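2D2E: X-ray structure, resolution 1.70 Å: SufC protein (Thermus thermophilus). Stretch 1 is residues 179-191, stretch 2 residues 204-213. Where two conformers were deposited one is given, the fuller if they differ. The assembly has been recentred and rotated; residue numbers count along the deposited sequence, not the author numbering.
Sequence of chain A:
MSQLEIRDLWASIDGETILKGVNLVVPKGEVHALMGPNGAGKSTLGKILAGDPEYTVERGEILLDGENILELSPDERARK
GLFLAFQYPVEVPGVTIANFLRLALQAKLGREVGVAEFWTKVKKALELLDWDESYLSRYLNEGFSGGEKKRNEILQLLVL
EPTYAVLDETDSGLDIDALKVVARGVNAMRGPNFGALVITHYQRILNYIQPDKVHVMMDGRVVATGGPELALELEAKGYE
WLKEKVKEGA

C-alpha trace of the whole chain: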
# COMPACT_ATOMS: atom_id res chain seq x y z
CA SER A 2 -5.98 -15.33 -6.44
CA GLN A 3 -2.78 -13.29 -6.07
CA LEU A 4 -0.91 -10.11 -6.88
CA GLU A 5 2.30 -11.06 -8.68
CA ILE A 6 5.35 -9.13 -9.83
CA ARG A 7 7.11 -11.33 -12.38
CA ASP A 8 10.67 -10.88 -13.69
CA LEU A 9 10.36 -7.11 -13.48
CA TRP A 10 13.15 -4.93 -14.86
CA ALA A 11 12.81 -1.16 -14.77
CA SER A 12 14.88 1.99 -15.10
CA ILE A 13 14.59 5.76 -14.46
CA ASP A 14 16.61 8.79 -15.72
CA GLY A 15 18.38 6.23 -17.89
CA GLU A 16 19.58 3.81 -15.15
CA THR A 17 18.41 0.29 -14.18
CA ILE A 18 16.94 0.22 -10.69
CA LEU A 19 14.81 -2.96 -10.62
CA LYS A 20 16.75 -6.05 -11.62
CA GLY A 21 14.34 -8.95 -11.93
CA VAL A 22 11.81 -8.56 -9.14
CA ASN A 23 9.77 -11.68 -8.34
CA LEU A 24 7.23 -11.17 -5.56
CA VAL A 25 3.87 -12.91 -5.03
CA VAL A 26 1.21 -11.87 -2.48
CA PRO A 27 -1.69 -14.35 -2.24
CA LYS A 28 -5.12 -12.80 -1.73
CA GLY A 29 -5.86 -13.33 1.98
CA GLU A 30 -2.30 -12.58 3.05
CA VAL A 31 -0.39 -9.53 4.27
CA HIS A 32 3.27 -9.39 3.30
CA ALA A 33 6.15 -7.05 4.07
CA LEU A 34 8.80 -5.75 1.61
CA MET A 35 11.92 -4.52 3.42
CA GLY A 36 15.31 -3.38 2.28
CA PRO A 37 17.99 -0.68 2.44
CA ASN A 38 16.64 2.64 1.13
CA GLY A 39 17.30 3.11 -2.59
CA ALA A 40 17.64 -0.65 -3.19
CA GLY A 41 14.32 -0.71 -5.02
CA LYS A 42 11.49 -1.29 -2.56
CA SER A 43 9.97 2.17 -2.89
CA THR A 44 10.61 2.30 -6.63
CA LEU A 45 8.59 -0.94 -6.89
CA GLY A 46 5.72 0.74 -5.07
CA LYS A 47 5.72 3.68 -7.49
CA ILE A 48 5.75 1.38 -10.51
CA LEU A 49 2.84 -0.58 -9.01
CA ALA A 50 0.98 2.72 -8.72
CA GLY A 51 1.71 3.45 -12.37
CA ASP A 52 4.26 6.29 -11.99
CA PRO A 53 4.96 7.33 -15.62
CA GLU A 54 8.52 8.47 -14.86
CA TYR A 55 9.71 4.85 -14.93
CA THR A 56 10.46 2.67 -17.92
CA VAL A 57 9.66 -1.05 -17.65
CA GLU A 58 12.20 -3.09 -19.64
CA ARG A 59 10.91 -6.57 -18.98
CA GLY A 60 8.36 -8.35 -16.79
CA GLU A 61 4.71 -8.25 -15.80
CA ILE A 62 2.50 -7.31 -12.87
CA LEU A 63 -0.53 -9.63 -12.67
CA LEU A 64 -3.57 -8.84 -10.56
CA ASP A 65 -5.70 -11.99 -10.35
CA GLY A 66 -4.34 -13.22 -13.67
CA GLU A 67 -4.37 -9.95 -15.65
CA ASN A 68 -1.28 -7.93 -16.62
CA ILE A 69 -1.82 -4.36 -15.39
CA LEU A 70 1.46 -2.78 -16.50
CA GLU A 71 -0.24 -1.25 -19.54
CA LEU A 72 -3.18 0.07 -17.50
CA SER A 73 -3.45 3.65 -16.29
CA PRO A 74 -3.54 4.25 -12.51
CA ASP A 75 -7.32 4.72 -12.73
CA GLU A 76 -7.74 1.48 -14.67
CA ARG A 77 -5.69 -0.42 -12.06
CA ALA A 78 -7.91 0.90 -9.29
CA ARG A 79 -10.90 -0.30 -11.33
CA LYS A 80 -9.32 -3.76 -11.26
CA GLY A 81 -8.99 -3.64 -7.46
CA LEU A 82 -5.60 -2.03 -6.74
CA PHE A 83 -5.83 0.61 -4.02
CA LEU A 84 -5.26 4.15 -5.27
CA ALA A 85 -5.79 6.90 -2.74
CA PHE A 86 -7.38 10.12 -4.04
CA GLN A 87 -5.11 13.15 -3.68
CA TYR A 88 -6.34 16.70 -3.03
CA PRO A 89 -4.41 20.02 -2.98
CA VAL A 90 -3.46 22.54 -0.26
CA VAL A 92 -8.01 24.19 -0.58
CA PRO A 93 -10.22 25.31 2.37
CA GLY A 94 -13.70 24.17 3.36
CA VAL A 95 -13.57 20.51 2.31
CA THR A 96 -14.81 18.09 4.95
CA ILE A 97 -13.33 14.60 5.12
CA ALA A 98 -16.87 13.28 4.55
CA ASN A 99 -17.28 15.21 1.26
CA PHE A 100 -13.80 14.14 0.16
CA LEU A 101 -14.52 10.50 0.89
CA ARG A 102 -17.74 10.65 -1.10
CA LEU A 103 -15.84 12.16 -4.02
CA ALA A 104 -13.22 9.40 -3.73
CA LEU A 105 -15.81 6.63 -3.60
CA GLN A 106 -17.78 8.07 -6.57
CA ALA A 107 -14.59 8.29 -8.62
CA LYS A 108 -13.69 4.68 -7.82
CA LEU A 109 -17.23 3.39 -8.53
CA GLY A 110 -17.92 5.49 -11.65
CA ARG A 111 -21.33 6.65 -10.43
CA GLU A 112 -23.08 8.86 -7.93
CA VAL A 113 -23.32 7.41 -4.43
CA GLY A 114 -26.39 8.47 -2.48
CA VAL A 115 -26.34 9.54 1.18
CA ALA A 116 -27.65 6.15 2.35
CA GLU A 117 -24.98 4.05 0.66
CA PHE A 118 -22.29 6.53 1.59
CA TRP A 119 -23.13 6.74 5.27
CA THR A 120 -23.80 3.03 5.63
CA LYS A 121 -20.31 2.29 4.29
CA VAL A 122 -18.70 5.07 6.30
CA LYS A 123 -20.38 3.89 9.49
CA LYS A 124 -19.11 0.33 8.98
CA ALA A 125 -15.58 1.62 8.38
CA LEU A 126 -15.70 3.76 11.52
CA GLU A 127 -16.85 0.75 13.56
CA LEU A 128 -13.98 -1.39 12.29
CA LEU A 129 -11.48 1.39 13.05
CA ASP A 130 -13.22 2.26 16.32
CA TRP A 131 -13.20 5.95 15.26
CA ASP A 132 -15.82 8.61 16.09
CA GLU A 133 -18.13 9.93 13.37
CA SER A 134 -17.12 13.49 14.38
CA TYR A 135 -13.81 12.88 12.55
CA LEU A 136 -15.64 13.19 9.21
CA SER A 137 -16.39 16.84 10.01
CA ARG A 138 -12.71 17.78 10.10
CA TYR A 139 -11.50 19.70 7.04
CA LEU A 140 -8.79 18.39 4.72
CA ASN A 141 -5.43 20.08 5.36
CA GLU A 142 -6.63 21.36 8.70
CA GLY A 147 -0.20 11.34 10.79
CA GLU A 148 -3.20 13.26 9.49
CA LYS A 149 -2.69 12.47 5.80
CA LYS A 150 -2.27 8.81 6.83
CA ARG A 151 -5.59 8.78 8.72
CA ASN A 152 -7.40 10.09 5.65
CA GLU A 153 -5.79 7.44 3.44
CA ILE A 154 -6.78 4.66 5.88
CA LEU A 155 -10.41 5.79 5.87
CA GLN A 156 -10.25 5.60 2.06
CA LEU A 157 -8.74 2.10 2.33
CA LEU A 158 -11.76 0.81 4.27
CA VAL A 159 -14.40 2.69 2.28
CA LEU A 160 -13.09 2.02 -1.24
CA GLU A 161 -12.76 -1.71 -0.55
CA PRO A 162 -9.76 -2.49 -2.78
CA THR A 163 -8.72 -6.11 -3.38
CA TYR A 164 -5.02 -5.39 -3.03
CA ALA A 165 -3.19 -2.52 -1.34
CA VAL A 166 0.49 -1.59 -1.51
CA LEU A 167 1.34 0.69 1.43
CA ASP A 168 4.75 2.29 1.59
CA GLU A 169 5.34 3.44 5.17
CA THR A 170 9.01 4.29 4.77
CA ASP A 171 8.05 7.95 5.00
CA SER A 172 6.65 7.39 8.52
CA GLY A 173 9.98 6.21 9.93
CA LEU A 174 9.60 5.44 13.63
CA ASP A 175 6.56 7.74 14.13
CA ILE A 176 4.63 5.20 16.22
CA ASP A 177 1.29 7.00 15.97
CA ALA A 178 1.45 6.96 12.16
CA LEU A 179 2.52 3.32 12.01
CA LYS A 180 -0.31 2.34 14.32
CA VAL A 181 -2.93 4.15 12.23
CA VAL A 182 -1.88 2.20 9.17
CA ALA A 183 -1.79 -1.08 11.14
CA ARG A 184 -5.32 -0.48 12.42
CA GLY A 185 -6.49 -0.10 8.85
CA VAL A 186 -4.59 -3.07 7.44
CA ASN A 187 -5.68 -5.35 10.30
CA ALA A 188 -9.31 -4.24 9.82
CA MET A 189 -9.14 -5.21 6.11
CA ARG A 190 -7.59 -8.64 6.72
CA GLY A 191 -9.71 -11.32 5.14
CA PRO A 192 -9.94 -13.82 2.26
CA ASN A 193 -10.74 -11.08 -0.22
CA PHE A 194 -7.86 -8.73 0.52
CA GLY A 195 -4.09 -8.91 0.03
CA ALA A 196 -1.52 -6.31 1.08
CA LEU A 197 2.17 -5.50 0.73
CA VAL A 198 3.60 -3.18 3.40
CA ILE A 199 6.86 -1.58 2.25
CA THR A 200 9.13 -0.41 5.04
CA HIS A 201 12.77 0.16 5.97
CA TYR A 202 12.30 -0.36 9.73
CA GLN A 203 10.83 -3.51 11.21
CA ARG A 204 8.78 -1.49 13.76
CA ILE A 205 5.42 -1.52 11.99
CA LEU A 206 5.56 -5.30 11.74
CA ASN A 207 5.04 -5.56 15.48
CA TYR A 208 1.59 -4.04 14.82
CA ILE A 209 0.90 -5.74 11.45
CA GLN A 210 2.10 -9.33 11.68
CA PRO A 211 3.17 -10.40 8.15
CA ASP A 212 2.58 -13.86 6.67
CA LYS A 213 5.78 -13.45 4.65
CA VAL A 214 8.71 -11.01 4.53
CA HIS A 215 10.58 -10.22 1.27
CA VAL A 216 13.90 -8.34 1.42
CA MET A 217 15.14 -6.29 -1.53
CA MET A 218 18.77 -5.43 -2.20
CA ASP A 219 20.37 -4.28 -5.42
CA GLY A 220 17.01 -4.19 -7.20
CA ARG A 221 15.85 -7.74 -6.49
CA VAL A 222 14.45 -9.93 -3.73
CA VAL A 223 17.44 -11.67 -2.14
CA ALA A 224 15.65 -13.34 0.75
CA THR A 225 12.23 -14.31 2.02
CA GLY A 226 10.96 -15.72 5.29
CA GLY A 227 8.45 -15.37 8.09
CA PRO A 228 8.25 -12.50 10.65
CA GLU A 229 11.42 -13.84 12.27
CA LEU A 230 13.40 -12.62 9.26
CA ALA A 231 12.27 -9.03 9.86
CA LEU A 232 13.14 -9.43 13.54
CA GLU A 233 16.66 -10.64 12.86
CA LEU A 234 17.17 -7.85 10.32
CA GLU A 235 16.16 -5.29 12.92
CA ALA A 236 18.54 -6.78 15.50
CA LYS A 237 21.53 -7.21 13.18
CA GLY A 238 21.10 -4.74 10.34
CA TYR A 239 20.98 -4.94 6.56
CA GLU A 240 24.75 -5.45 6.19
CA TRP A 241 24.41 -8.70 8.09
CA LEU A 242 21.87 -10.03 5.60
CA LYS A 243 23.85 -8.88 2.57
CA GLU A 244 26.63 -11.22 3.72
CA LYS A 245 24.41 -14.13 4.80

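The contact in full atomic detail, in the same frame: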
# COMPACT_ATOMS: atom_id res chain seq x y z
N LEU A 179 2.44 4.74 12.33
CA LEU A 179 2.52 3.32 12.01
C LEU A 179 1.30 2.60 12.56
O LEU A 179 0.76 1.71 11.90
CB LEU A 179 3.78 2.69 12.61
CG LEU A 179 5.09 3.36 12.18
CD1 LEU A 179 6.26 2.72 12.93
CD2 LEU A 179 5.27 3.22 10.66
N LYS A 180 0.84 3.00 13.74
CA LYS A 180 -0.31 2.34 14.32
C LYS A 180 -1.61 2.62 13.57
O LYS A 180 -2.48 1.75 13.51
CB LYS A 180 -0.44 2.69 15.82
CG LYS A 180 0.57 1.92 16.66
CD LYS A 180 0.28 2.02 18.15
CE LYS A 180 1.15 1.05 18.93
NZ LYS A 180 1.00 1.23 20.39
N VAL A 181 -1.74 3.81 13.00
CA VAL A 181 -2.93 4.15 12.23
C VAL A 181 -3.01 3.24 11.01
O VAL A 181 -4.08 2.71 10.67
CB VAL A 181 -2.89 5.60 11.75
CG1 VAL A 181 -3.84 5.79 10.57
CG2 VAL A 181 -3.28 6.54 12.89
N VAL A 182 -1.88 3.07 10.33
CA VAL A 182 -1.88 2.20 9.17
C VAL A 182 -2.15 0.75 9.59
O VAL A 182 -2.89 0.03 8.93
CB VAL A 182 -0.56 2.35 8.38
CG1 VAL A 182 -0.49 1.36 7.21
CG2 VAL A 182 -0.48 3.77 7.83
N ALA A 183 -1.55 0.30 10.69
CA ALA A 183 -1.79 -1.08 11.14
C ALA A 183 -3.26 -1.30 11.45
O ALA A 183 -3.80 -2.36 11.15
CB ALA A 183 -0.93 -1.39 12.36
N ARG A 184 -3.90 -0.32 12.08
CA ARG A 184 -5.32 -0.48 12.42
C ARG A 184 -6.11 -0.72 11.15
O ARG A 184 -6.96 -1.61 11.09
CB ARG A 184 -5.84 0.76 13.13
CG ARG A 184 -7.34 0.69 13.44
CD ARG A 184 -7.76 1.75 14.43
NE ARG A 184 -7.06 1.60 15.71
CZ ARG A 184 -7.48 2.12 16.86
NH1 ARG A 184 -8.60 2.83 16.90
NH2 ARG A 184 -6.78 1.92 17.96
N GLY A 185 -5.79 0.05 10.11
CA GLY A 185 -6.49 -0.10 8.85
C GLY A 185 -6.19 -1.44 8.18
O GLY A 185 -7.10 -2.14 7.74
N VAL A 186 -4.92 -1.81 8.09
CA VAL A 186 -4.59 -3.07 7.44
C VAL A 186 -5.19 -4.25 8.21
O VAL A 186 -5.73 -5.16 7.60
CB VAL A 186 -3.06 -3.22 7.26
CG1 VAL A 186 -2.72 -4.62 6.73
CG2 VAL A 186 -2.57 -2.18 6.26
N ASN A 187 -5.13 -4.23 9.53
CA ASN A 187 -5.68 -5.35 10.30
C ASN A 187 -7.21 -5.41 10.14
O ASN A 187 -7.80 -6.50 10.15
CB ASN A 187 -5.27 -5.23 11.77
CG ASN A 187 -3.80 -5.59 11.99
OD1 ASN A 187 -3.29 -6.53 11.38
ND2 ASN A 187 -3.13 -4.86 12.89
N ALA A 188 -7.86 -4.26 9.99
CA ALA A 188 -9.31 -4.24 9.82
C ALA A 188 -9.74 -4.81 8.45
O ALA A 188 -10.84 -5.34 8.30
CB ALA A 188 -9.83 -2.83 10.00
N MET A 189 -8.87 -4.69 7.45
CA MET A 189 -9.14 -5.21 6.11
C MET A 189 -8.80 -6.68 5.93
O MET A 189 -9.22 -7.28 4.93
CB MET A 189 -8.34 -4.42 5.05
CG MET A 189 -8.83 -2.99 4.84
SD MET A 189 -10.49 -2.97 4.14
CE MET A 189 -10.22 -3.43 2.43
N ARG A 190 -8.01 -7.24 6.85
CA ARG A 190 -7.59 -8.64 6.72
C ARG A 190 -8.77 -9.56 6.48
O ARG A 190 -9.77 -9.50 7.20
CB ARG A 190 -6.86 -9.13 7.96
CG ARG A 190 -5.47 -8.66 8.11
CD ARG A 190 -4.84 -9.48 9.22
NE ARG A 190 -3.59 -8.91 9.69
CZ ARG A 190 -2.40 -9.45 9.48
NH1 ARG A 190 -2.28 -10.59 8.80
NH2 ARG A 190 -1.33 -8.86 9.96
N GLY A 191 -8.62 -10.42 5.49
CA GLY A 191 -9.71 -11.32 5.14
C GLY A 191 -9.36 -12.05 3.86
O GLY A 191 -8.38 -11.72 3.17
N ARG A 204 9.79 -1.95 12.80
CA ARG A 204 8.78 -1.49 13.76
C ARG A 204 7.31 -1.75 13.46
O ARG A 204 6.61 -2.34 14.28
CB ARG A 204 8.95 0.01 14.06
CG ARG A 204 8.18 0.48 15.31
CD ARG A 204 8.64 -0.28 16.57
NE ARG A 204 10.10 -0.28 16.68
CZ ARG A 204 10.83 0.75 17.10
NH1 ARG A 204 10.24 1.87 17.48
NH2 ARG A 204 12.16 0.66 17.10
N ILE A 205 6.83 -1.32 12.30
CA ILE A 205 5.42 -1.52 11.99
C ILE A 205 4.96 -2.97 12.01
O ILE A 205 3.76 -3.26 12.22
CB ILE A 205 5.06 -0.84 10.63
CG1 ILE A 205 3.54 -0.72 10.47
CG2 ILE A 205 5.67 -1.62 9.46
CD1 ILE A 205 3.12 0.11 9.25
N LEU A 206 5.90 -3.89 11.80
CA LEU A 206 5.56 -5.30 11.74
C LEU A 206 5.24 -5.91 13.10
O LEU A 206 4.85 -7.08 13.19
CB LEU A 206 6.66 -6.06 11.00
CG LEU A 206 6.89 -5.48 9.60
CD1 LEU A 206 8.01 -6.25 8.89
CD2 LEU A 206 5.61 -5.55 8.77
N ASN A 207 5.41 -5.12 14.14
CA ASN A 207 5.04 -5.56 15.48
C ASN A 207 3.54 -5.27 15.63
O ASN A 207 2.87 -5.86 16.50
CB ASN A 207 5.83 -4.80 16.54
CG ASN A 207 7.29 -5.17 16.54
OD1 ASN A 207 7.64 -6.35 16.62
ND2 ASN A 207 8.16 -4.18 16.43
N TYR A 208 3.01 -4.38 14.78
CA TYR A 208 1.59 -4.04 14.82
C TYR A 208 0.82 -4.75 13.70
O TYR A 208 -0.36 -5.05 13.86
CB TYR A 208 1.34 -2.51 14.70
CG TYR A 208 2.29 -1.68 15.51
CD1 TYR A 208 3.05 -0.68 14.92
CD2 TYR A 208 2.47 -1.92 16.88
CE1 TYR A 208 3.99 0.05 15.66
CE2 TYR A 208 3.40 -1.19 17.63
CZ TYR A 208 4.16 -0.21 17.01
OH TYR A 208 5.11 0.50 17.73
N ILE A 209 1.50 -5.02 12.58
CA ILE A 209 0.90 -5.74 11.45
C ILE A 209 1.76 -6.98 11.29
O ILE A 209 2.82 -6.91 10.68
CB ILE A 209 1.01 -4.96 10.10
CG1 ILE A 209 0.46 -3.54 10.24
CG2 ILE A 209 0.24 -5.71 9.02
CD1 ILE A 209 0.54 -2.69 8.95
N GLN A 210 1.31 -8.12 11.81
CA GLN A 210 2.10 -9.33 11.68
C GLN A 210 2.03 -9.84 10.22
O GLN A 210 0.95 -10.16 9.73
CB GLN A 210 1.55 -10.39 12.62
CG GLN A 210 2.21 -11.74 12.42
CD GLN A 210 2.13 -12.64 13.65
OE1 GLN A 210 1.87 -12.17 14.75
NE2 GLN A 210 2.38 -13.92 13.48
N PRO A 211 3.18 -9.93 9.53
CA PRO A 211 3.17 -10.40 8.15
C PRO A 211 3.22 -11.93 8.00
O PRO A 211 3.82 -12.62 8.83
CB PRO A 211 4.43 -9.75 7.56
CG PRO A 211 5.39 -9.80 8.73
CD PRO A 211 4.50 -9.39 9.92
N ASP A 212 2.57 -12.43 6.97
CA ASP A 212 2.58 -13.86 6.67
C ASP A 212 3.90 -14.21 6.01
O ASP A 212 4.38 -15.35 6.12
CB ASP A 212 1.43 -14.20 5.72
CG ASP A 212 0.10 -13.95 6.35
OD1 ASP A 212 -0.21 -14.60 7.38
OD2 ASP A 212 -0.63 -13.09 5.85
N LYS A 213 4.51 -13.23 5.34
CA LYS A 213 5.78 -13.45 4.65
C LYS A 213 6.51 -12.11 4.56
O LYS A 213 5.88 -11.05 4.46
CB LYS A 213 5.54 -14.00 3.23
CG LYS A 213 6.82 -14.38 2.46
CD LYS A 213 6.45 -15.16 1.19
CE LYS A 213 7.65 -15.59 0.36
NZ LYS A 213 7.18 -16.42 -0.81
O HOH W 1 -1.33 -8.22 12.97
O HOH W 2 -3.51 -12.92 6.85

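At the centre of the contact lies Ala-183, on a helix already under way where the first stretch begins. Its methyl carbon CB sits 3.3 Å from CG1 of Ile-209 and 3.4 Å from CB of Tyr-208; so small a side chain lets the backbones come close, with the CA atoms of Ala-183 and Ile-209 5.4 Å apart. One turn earlier Leu-179 pairs with Ile-205, its CB 4.0 Å from Ile-205 CG1, and one turn later Val-186 CG1 meets Ile-209 CG2 at 3.9 Å. These branched side chains fill the seam between the two stretches without leaving polar groups to satisfy.

Tyr-208 carries the packing toward solvent. Leu-179 CB lies at the edge of its ring, whereas the aliphatic part of Lys-180 covers one face: CG stands 3.9 Å from the ring centroid, almost on the normal, a CH-pi contact.

Beyond, the second stretch's backbone carbonyls find donors in Asn-187 and Arg-190. Asn-187 ND2 donates to Tyr-208 O (2.9 Å), while its OD1 accepts from Arg-190 NE (2.9 Å), steadying the guanidinium. Arg-190 NH2 then donates to Gln-210 O at 2.6 Å, nearly straight. At this polar edge, Arg-190 NH1 and Asp-212 OD2, 4.2 Å apart, are too distant for a salt bridge; a water bridges them, its bond to NH1 weak.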